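PDB 1YR2: prolyl oligopeptidase from Novosphingobium capsulatum, which probably hydrolyses peptide bonds that follow proline, and far less readily alanine, in oligopeptides, as a serine peptidase of the S9A family. Local coordinates for residues 261-264 with 270-273; 222-227 with 255-260; 283-288 with 292-297. All blocks are in the same frame, centred on the assembly; numbering follows the deposited sequence.

All three contacts lie in the seven-bladed beta-propeller, not in the alpha/beta-hydrolase domain that carries the serine nucleophile in this family. Contact 2 links the second and outermost fourth strands of one blade, contact 1 joins it to the next, and contact 3 is the central hairpin of that next blade. His-271 of contact 1 is the hub: its O lies 2.7 Å from Ser-225 OG of segment 222-227, and its ND1 lies 2.6 Å from Ser-286 OG of segment 283-288. The centre of contact 1 is about 11 Å from that of contact 2 and about 9 Å from that of contact 3. Contacts 2 and 3 do not touch, their nearest atoms being about 5 Å apart.

Contact 1 (261-264 with 270-273); sequences FATP and GHGA
In the blade-to-blade connection of the beta-propeller, where the outer strand 258-261 of one blade hands over to the first strand of the next, Phe-261 and Thr-263 close on the imidazole of His-271. The two rings form a T-shaped (edge-to-face) pair with centroids 5.1 Å apart and planes at 83°. The edge of the phenylalanine is presented to one face of the imidazole and sits toward its rim, with Phe-261 CE2 3.7 Å from His-271 CE1. Thr-263 approaches differently, at the imidazole edge and near its plane, where its OG1 forms a hydrogen bond of 2.9 Å with His-271 NE2. With chi1 at 49°, Thr-263 holds OG1 between its backbone N and carbonyl carbon, while the methyl CG2 also turns to the ring and comes 3.5 Å from His-271 CE1. The hydroxyl is further bonded to the backbone O of Leu-266, which ties the intervening loop to the same spot. Since His-271 ND1 bonds to Ser-286 OG, both nitrogens of this buried ring have partners, and its rotation is fixed from two ends. With an alanine in place of His-271, each hydroxyl would probably lose its imidazole partner, leaving Thr-263 OG1 with Leu-266 O and Ser-286 OG with a bound water, and a gap would open beside the Phe-261 edge. Around the contact, Phe-261 is backbone-bonded to Val-245 of strand 244-249 and Gly-272 to Thr-285 of strand 281-287. Val-245 and Ile-284, one from each blade, both touch Phe-261 and His-271.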
loop_
_atom_site.group_PDB
_atom_site.type_symbol
_atom_site.label_atom_id
_atom_site.label_comp_id
_atom_site.label_asym_id
_atom_site.label_seq_id
_atom_site.Cartn_x
_atom_site.Cartn_y
_atom_site.Cartn_z
ATOM N N PHE A 261 27.281 -0.382 21.932
ATOM C CA PHE A 261 26.461 -1.531 22.320
ATOM C C PHE A 261 26.671 -2.741 21.425
ATOM O O PHE A 261 26.730 -2.614 20.196
ATOM C CB PHE A 261 24.973 -1.182 22.281
ATOM C CG PHE A 261 24.097 -2.179 22.991
ATOM C CD1 PHE A 261 24.221 -2.382 24.361
ATOM C CD2 PHE A 261 23.167 -2.950 22.286
ATOM C CE1 PHE A 261 23.471 -3.295 24.993
ATOM C CE2 PHE A 261 22.379 -3.862 22.955
ATOM C CZ PHE A 261 22.526 -4.037 24.278
ATOM N N ALA A 262 26.752 -3.891 22.080
ATOM C CA ALA A 262 26.804 -5.188 21.438
ATOM C C ALA A 262 26.166 -6.239 22.340
ATOM O O ALA A 262 26.086 -6.031 23.556
ATOM C CB ALA A 262 28.238 -5.571 21.140
ATOM N N THR A 263 25.751 -7.367 21.748
ATOM C CA THR A 263 25.308 -8.549 22.509
ATOM C C THR A 263 26.148 -9.759 22.126
ATOM O O THR A 263 25.755 -10.538 21.271
ATOM C CB THR A 263 23.817 -8.887 22.282
ATOM O OG1 THR A 263 23.497 -8.900 20.879
ATOM C CG2 THR A 263 22.938 -7.830 22.910
ATOM N N PRO A 264 27.282 -9.930 22.788
ATOM C CA PRO A 264 28.247 -10.972 22.397
ATOM C C PRO A 264 27.840 -12.451 22.678
ATOM O O PRO A 264 28.584 -13.360 22.283
ATOM C CB PRO A 264 29.507 -10.578 23.176
ATOM C CG PRO A 264 29.035 -9.834 24.371
ATOM C CD PRO A 264 27.749 -9.127 23.952
ATOM N N GLY A 270 20.099 -8.065 15.959
ATOM C CA GLY A 270 20.359 -6.797 15.316
ATOM C C GLY A 270 20.046 -5.629 16.251
ATOM O O GLY A 270 19.207 -5.760 17.149
ATOM N N HIS A 271 20.686 -4.481 16.052
ATOM C CA HIS A 271 20.572 -3.370 16.997
ATOM C C HIS A 271 20.572 -2.091 16.194
ATOM O O HIS A 271 21.459 -1.877 15.315
ATOM C CB HIS A 271 21.775 -3.300 17.917
ATOM C CG HIS A 271 22.026 -4.556 18.693
ATOM N ND1 HIS A 271 21.178 -4.988 19.679
ATOM C CD2 HIS A 271 23.020 -5.469 18.623
ATOM C CE1 HIS A 271 21.631 -6.117 20.180
ATOM N NE2 HIS A 271 22.763 -6.415 19.576
ATOM N N GLY A 272 19.542 -1.283 16.441
ATOM C CA GLY A 272 19.433 0.042 15.815
ATOM C C GLY A 272 19.364 1.088 16.934
ATOM O O GLY A 272 18.773 0.849 18.016
ATOM N N ALA A 273 19.972 2.243 16.709
ATOM C CA ALA A 273 20.060 3.274 17.742
ATOM C C ALA A 273 19.332 4.546 17.314
ATOM O O ALA A 273 19.461 4.956 16.171
ATOM C CB ALA A 273 21.531 3.616 18.005
#

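Contact 2 (222-227 with 255-260)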
loop_
_atom_site.group_PDB
_atom_site.type_symbol
_atom_site.label_atom_id
_atom_site.label_comp_id
_atom_site.label_asym_id
_atom_site.label_seq_id
_atom_site.Cartn_x
_atom_site.Cartn_y
_atom_site.Cartn_z
ATOM N N LEU A 222 27.672 10.965 15.575
ATOM C CA LEU A 222 26.633 10.166 14.928
ATOM C C LEU A 222 26.711 8.723 15.412
ATOM O O LEU A 222 27.785 8.123 15.375
ATOM C CB LEU A 222 26.856 10.181 13.414
ATOM C CG LEU A 222 25.687 9.555 12.641
ATOM C CD1 LEU A 222 24.563 10.537 12.407
ATOM C CD2 LEU A 222 26.116 8.973 11.333
ATOM N N LEU A 223 25.593 8.202 15.904
ATOM C CA LEU A 223 25.449 6.775 16.206
ATOM C C LEU A 223 24.977 5.997 14.983
ATOM O O LEU A 223 24.082 6.439 14.252
ATOM C CB LEU A 223 24.392 6.562 17.299
ATOM C CG LEU A 223 24.733 7.054 18.683
ATOM C CD1 LEU A 223 23.470 7.199 19.524
ATOM C CD2 LEU A 223 25.682 6.121 19.371
ATOM N N TYR A 224 25.572 4.829 14.792
ATOM C CA TYR A 224 25.291 3.989 13.650
ATOM C C TYR A 224 25.571 2.530 14.022
ATOM O O TYR A 224 26.185 2.230 15.044
ATOM C CB TYR A 224 26.148 4.420 12.445
ATOM C CG TYR A 224 27.644 4.159 12.591
ATOM C CD1 TYR A 224 28.475 5.043 13.304
ATOM C CD2 TYR A 224 28.234 3.044 12.020
ATOM C CE1 TYR A 224 29.815 4.787 13.444
ATOM C CE2 TYR A 224 29.581 2.765 12.190
ATOM C CZ TYR A 224 30.380 3.679 12.860
ATOM O OH TYR A 224 31.726 3.425 12.960
ATOM N N SER A 225 25.083 1.624 13.200
ATOM C CA SER A 225 25.338 0.211 13.388
ATOM C C SER A 225 26.164 -0.333 12.240
ATOM O O SER A 225 26.038 0.114 11.100
ATOM C CB SER A 225 24.016 -0.549 13.486
ATOM O OG SER A 225 23.224 -0.024 14.559
ATOM N N ARG A 226 27.055 -1.265 12.569
ATOM C CA ARG A 226 27.975 -1.844 11.621
ATOM C C ARG A 226 28.290 -3.310 11.989
ATOM O O ARG A 226 27.929 -3.778 13.061
ATOM C CB ARG A 226 29.268 -1.062 11.562
ATOM C CG ARG A 226 30.080 -1.021 12.866
ATOM C CD ARG A 226 31.539 -0.546 12.649
ATOM N NE ARG A 226 32.254 -1.617 11.974
ATOM C CZ ARG A 226 33.491 -1.532 11.475
ATOM N NH1 ARG A 226 34.195 -0.417 11.639
ATOM N NH2 ARG A 226 34.014 -2.591 10.840
ATOM N N PHE A 227 28.986 -3.970 11.078
ATOM C CA PHE A 227 29.463 -5.337 11.233
ATOM C C PHE A 227 30.973 -5.365 11.044
ATOM O O PHE A 227 31.549 -4.423 10.545
ATOM C CB PHE A 227 28.839 -6.272 10.202
ATOM C CG PHE A 227 27.364 -6.455 10.377
ATOM C CD1 PHE A 227 26.460 -5.489 9.928
ATOM C CD2 PHE A 227 26.871 -7.597 10.976
ATOM C CE1 PHE A 227 25.058 -5.651 10.100
ATOM C CE2 PHE A 227 25.514 -7.754 11.154
ATOM C CZ PHE A 227 24.597 -6.753 10.704
ATOM N N SER A 255 38.477 4.748 12.523
ATOM C CA SER A 255 39.229 3.948 13.484
ATOM C C SER A 255 39.247 4.546 14.915
ATOM O O SER A 255 39.590 3.843 15.862
ATOM C CB SER A 255 40.653 3.709 12.994
ATOM O OG SER A 255 41.286 4.941 12.774
ATOM N N ALA A 256 38.878 5.816 15.067
ATOM C CA ALA A 256 38.792 6.418 16.387
ATOM C C ALA A 256 37.421 6.222 17.044
ATOM O O ALA A 256 37.219 6.605 18.196
ATOM C CB ALA A 256 39.137 7.880 16.295
ATOM N N ASP A 257 36.487 5.596 16.323
ATOM C CA ASP A 257 35.123 5.470 16.828
ATOM C C ASP A 257 35.082 4.662 18.105
ATOM O O ASP A 257 35.926 3.789 18.347
ATOM C CB ASP A 257 34.193 4.821 15.752
ATOM C CG ASP A 257 33.890 5.761 14.584
ATOM O OD1 ASP A 257 34.515 6.873 14.465
ATOM O OD2 ASP A 257 33.048 5.452 13.707
ATOM N N GLN A 258 34.044 4.910 18.884
ATOM C CA GLN A 258 33.861 4.352 20.209
ATOM C C GLN A 258 32.678 3.323 20.159
ATOM O O GLN A 258 31.607 3.699 19.735
ATOM C CB GLN A 258 33.478 5.522 21.092
ATOM C CG GLN A 258 33.077 5.225 22.555
ATOM C CD GLN A 258 32.775 6.522 23.302
ATOM O OE1 GLN A 258 33.559 7.465 23.208
ATOM N NE2 GLN A 258 31.618 6.594 23.995
ATOM N N PRO A 259 32.865 2.091 20.610
ATOM C CA PRO A 259 31.792 1.101 20.696
ATOM C C PRO A 259 30.751 1.509 21.739
ATOM O O PRO A 259 31.105 1.997 22.802
ATOM C CB PRO A 259 32.510 -0.176 21.116
ATOM C CG PRO A 259 33.825 0.217 21.590
ATOM C CD PRO A 259 34.144 1.572 21.138
ATOM N N VAL A 260 29.474 1.360 21.424
ATOM C CA VAL A 260 28.390 1.742 22.338
ATOM C C VAL A 260 27.612 0.553 22.833
ATOM O O VAL A 260 27.315 0.464 24.026
ATOM C CB VAL A 260 27.430 2.723 21.642
ATOM C CG1 VAL A 260 26.236 3.048 22.546
ATOM C CG2 VAL A 260 28.172 3.998 21.315
#
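A chi1 of 68° sets Tyr-224 CG between its backbone N and carbonyl carbon, which sends the phenol across to Asp-257, whose own CG lies beside its backbone N (chi1 -72°). Tyr-224 OH donates a short hydrogen bond of 2.5 Å to Asp-257 OD2. The acceptor uses its anti lone pair and sits at the edge of the phenol, near the ring plane, 3.3 Å from Tyr-224 CE1; the carboxylate is turned 69° from the ring. Asp-257 OD1 accepts from His-248 ND1, so both carboxylate oxygens are held, and Tyr-224 OH has a second partner in Gln-254 NE2. The segments belong to the second and fourth strands of one propeller blade, with strand 244-249 between them, and side chains from both reach past it. Leu-223, one residue earlier, reaches over as well, its CD2 lying 3.8 Å from Val-260 CG2 where the two side chains cross at about a right angle. At 6.3 Å from Asp-257 OD2, the charge on Arg-226 NH1 would at most modestly favour the ionised carboxylate. The Arg-226 guanidinium curls back: its NE and NH2 both donate to Phe-227 O, at 3.2 and 3.1 Å, from the same face of that carbonyl.

Contact 3 (283-288 with 292-297); sequences VITSSE and PVNTVH
Ile-284 and His-297 form a hydrogen-bonded pair of an antiparallel beta-hairpin, strands 281-287 and 295-302, the two middle strands of a propeller blade. Over 283-287 and 295-297 the strand directions differ by 156°. The bond from Ile-284 N to His-297 O is straight (180°) at 2.8 Å, and His-297 N returns one to Ile-284 O. Ser-286 and Thr-295 are paired in the same way, with Thr-285 opposite Val-296 in the non-hydrogen-bonded pair between them. This is the tight part. On the face of Val-296, its CG1 packs 3.8 Å from Val-283 CG1, and both valines touch Phe-332. On the other face a water fills in between side chains that also touch, Ser-286 CB against Thr-295 OG1: it donates to Ile-284 O and bonds to Ser-286 OG at 2.6 Å, Thr-295 OG1 at 2.7 Å and His-297 ND1 at 2.8 Å, lying at the edge of that imidazole in its plane. Four bonds thus grip one molecule; the serine hydroxyl has His-271 as a further partner. Asn-294, its chi1 of 68° laying the amide beside its own backbone, toward the next residue, donates from ND2 to Thr-295 O at 3.0 Å. It reaches this oxygen from the face opposite Ser-286 N and bonds to Trp-320 O as well. Ser-287 ends the close region, its CB near Val-293 O. Beyond it the chains part and the contact loosens: Glu-288 turns to a salt bridge with Arg-269. There a second water spans the chains, accepting from Glu-288 N at 2.9 Å and bonded to Val-293 O at 2.8 Å.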
loop_
_atom_site.group_PDB
_atom_site.type_symbol
_atom_site.label_atom_id
_atom_site.label_comp_id
_atom_site.label_asym_id
_atom_site.label_seq_id
_atom_site.Cartn_x
_atom_site.Cartn_y
_atom_site.Cartn_z
ATOM N N VAL A 283 18.379 5.308 22.688
ATOM C CA VAL A 283 17.468 4.192 22.766
ATOM C C VAL A 283 17.856 3.201 21.693
ATOM O O VAL A 283 17.944 3.517 20.474
ATOM C CB VAL A 283 16.011 4.630 22.585
ATOM C CG1 VAL A 283 15.035 3.457 22.667
ATOM C CG2 VAL A 283 15.673 5.696 23.621
ATOM N N ILE A 284 18.132 1.996 22.139
ATOM C CA ILE A 284 18.559 0.947 21.225
ATOM C C ILE A 284 17.448 -0.112 21.172
ATOM O O ILE A 284 17.048 -0.667 22.188
ATOM C CB ILE A 284 19.898 0.339 21.656
ATOM C CG1 ILE A 284 20.975 1.413 21.587
ATOM C CG2 ILE A 284 20.246 -0.849 20.760
ATOM C CD1 ILE A 284 22.180 1.062 22.313
ATOM N N THR A 285 16.991 -0.352 19.950
ATOM C CA THR A 285 15.986 -1.347 19.603
ATOM C C THR A 285 16.675 -2.534 18.977
ATOM O O THR A 285 17.433 -2.384 18.005
ATOM C CB THR A 285 15.058 -0.662 18.579
ATOM O OG1 THR A 285 14.387 0.405 19.267
ATOM C CG2 THR A 285 13.969 -1.537 18.173
ATOM N N SER A 286 16.324 -3.730 19.440
ATOM C CA SER A 286 16.995 -4.927 19.000
ATOM C C SER A 286 15.986 -6.040 18.690
ATOM O O SER A 286 15.019 -6.272 19.431
ATOM C CB SER A 286 17.982 -5.413 20.081
ATOM O OG SER A 286 18.825 -4.373 20.528
ATOM N N SER A 287 16.249 -6.739 17.601
ATOM C CA SER A 287 15.393 -7.839 17.167
ATOM C C SER A 287 16.197 -8.929 16.498
ATOM O O SER A 287 17.380 -8.761 16.201
ATOM C CB SER A 287 14.309 -7.309 16.218
ATOM O OG SER A 287 14.887 -6.799 15.009
ATOM N N GLU A 288 15.520 -10.037 16.215
ATOM C CA GLU A 288 16.130 -11.165 15.588
ATOM C C GLU A 288 15.073 -11.830 14.739
ATOM O O GLU A 288 14.010 -12.127 15.260
ATOM C CB GLU A 288 16.556 -12.100 16.720
ATOM C CG GLU A 288 17.411 -13.208 16.289
ATOM C CD GLU A 288 17.972 -13.983 17.457
ATOM O OE1 GLU A 288 18.466 -13.360 18.456
ATOM O OE2 GLU A 288 17.934 -15.220 17.337
ATOM N N PRO A 292 7.842 -9.653 14.771
ATOM C CA PRO A 292 7.705 -8.224 15.079
ATOM C C PRO A 292 7.710 -7.950 16.595
ATOM O O PRO A 292 6.706 -7.434 17.142
ATOM C CB PRO A 292 6.353 -7.881 14.443
ATOM C CG PRO A 292 5.553 -9.158 14.585
ATOM C CD PRO A 292 6.535 -10.291 14.493
ATOM N N VAL A 293 8.806 -8.339 17.261
ATOM C CA VAL A 293 9.023 -8.124 18.679
ATOM C C VAL A 293 10.464 -7.631 18.893
ATOM O O VAL A 293 11.336 -7.883 18.073
ATOM C CB VAL A 293 8.698 -9.365 19.591
ATOM C CG1 VAL A 293 7.235 -9.842 19.385
ATOM C CG2 VAL A 293 9.656 -10.540 19.426
ATOM N N ASN A 294 10.699 -6.932 19.994
ATOM C CA ASN A 294 12.005 -6.329 20.215
ATOM C C ASN A 294 12.307 -6.033 21.656
ATOM O O ASN A 294 11.396 -5.880 22.469
ATOM C CB ASN A 294 12.219 -5.076 19.338
ATOM C CG ASN A 294 11.326 -3.923 19.740
ATOM O OD1 ASN A 294 10.158 -3.867 19.318
ATOM N ND2 ASN A 294 11.851 -2.996 20.594
ATOM N N THR A 295 13.604 -5.949 21.960
ATOM C CA THR A 295 14.086 -5.483 23.224
ATOM C C THR A 295 14.389 -4.012 23.126
ATOM O O THR A 295 14.418 -3.446 22.039
ATOM C CB THR A 295 15.371 -6.221 23.669
ATOM O OG1 THR A 295 16.451 -5.915 22.776
ATOM C CG2 THR A 295 15.193 -7.766 23.684
ATOM N N VAL A 296 14.604 -3.402 24.293
ATOM C CA VAL A 296 14.917 -1.984 24.372
ATOM C C VAL A 296 15.970 -1.796 25.423
ATOM O O VAL A 296 15.779 -2.279 26.577
ATOM C CB VAL A 296 13.639 -1.113 24.724
ATOM C CG1 VAL A 296 14.020 0.398 24.771
ATOM C CG2 VAL A 296 12.528 -1.326 23.710
ATOM N N HIS A 297 17.084 -1.156 25.047
ATOM C CA HIS A 297 18.082 -0.679 25.975
ATOM C C HIS A 297 18.180 0.854 25.905
ATOM O O HIS A 297 17.906 1.447 24.843
ATOM C CB HIS A 297 19.453 -1.273 25.678
ATOM C CG HIS A 297 19.552 -2.739 25.948
ATOM N ND1 HIS A 297 18.935 -3.685 25.167
ATOM C CD2 HIS A 297 20.172 -3.419 26.950
ATOM C CE1 HIS A 297 19.192 -4.891 25.662
ATOM N NE2 HIS A 297 19.931 -4.756 26.750
HETATM O O HOH W 1 17.631 -3.443 22.664
HETATM O O HOH W 2 12.747 -10.145 17.072
#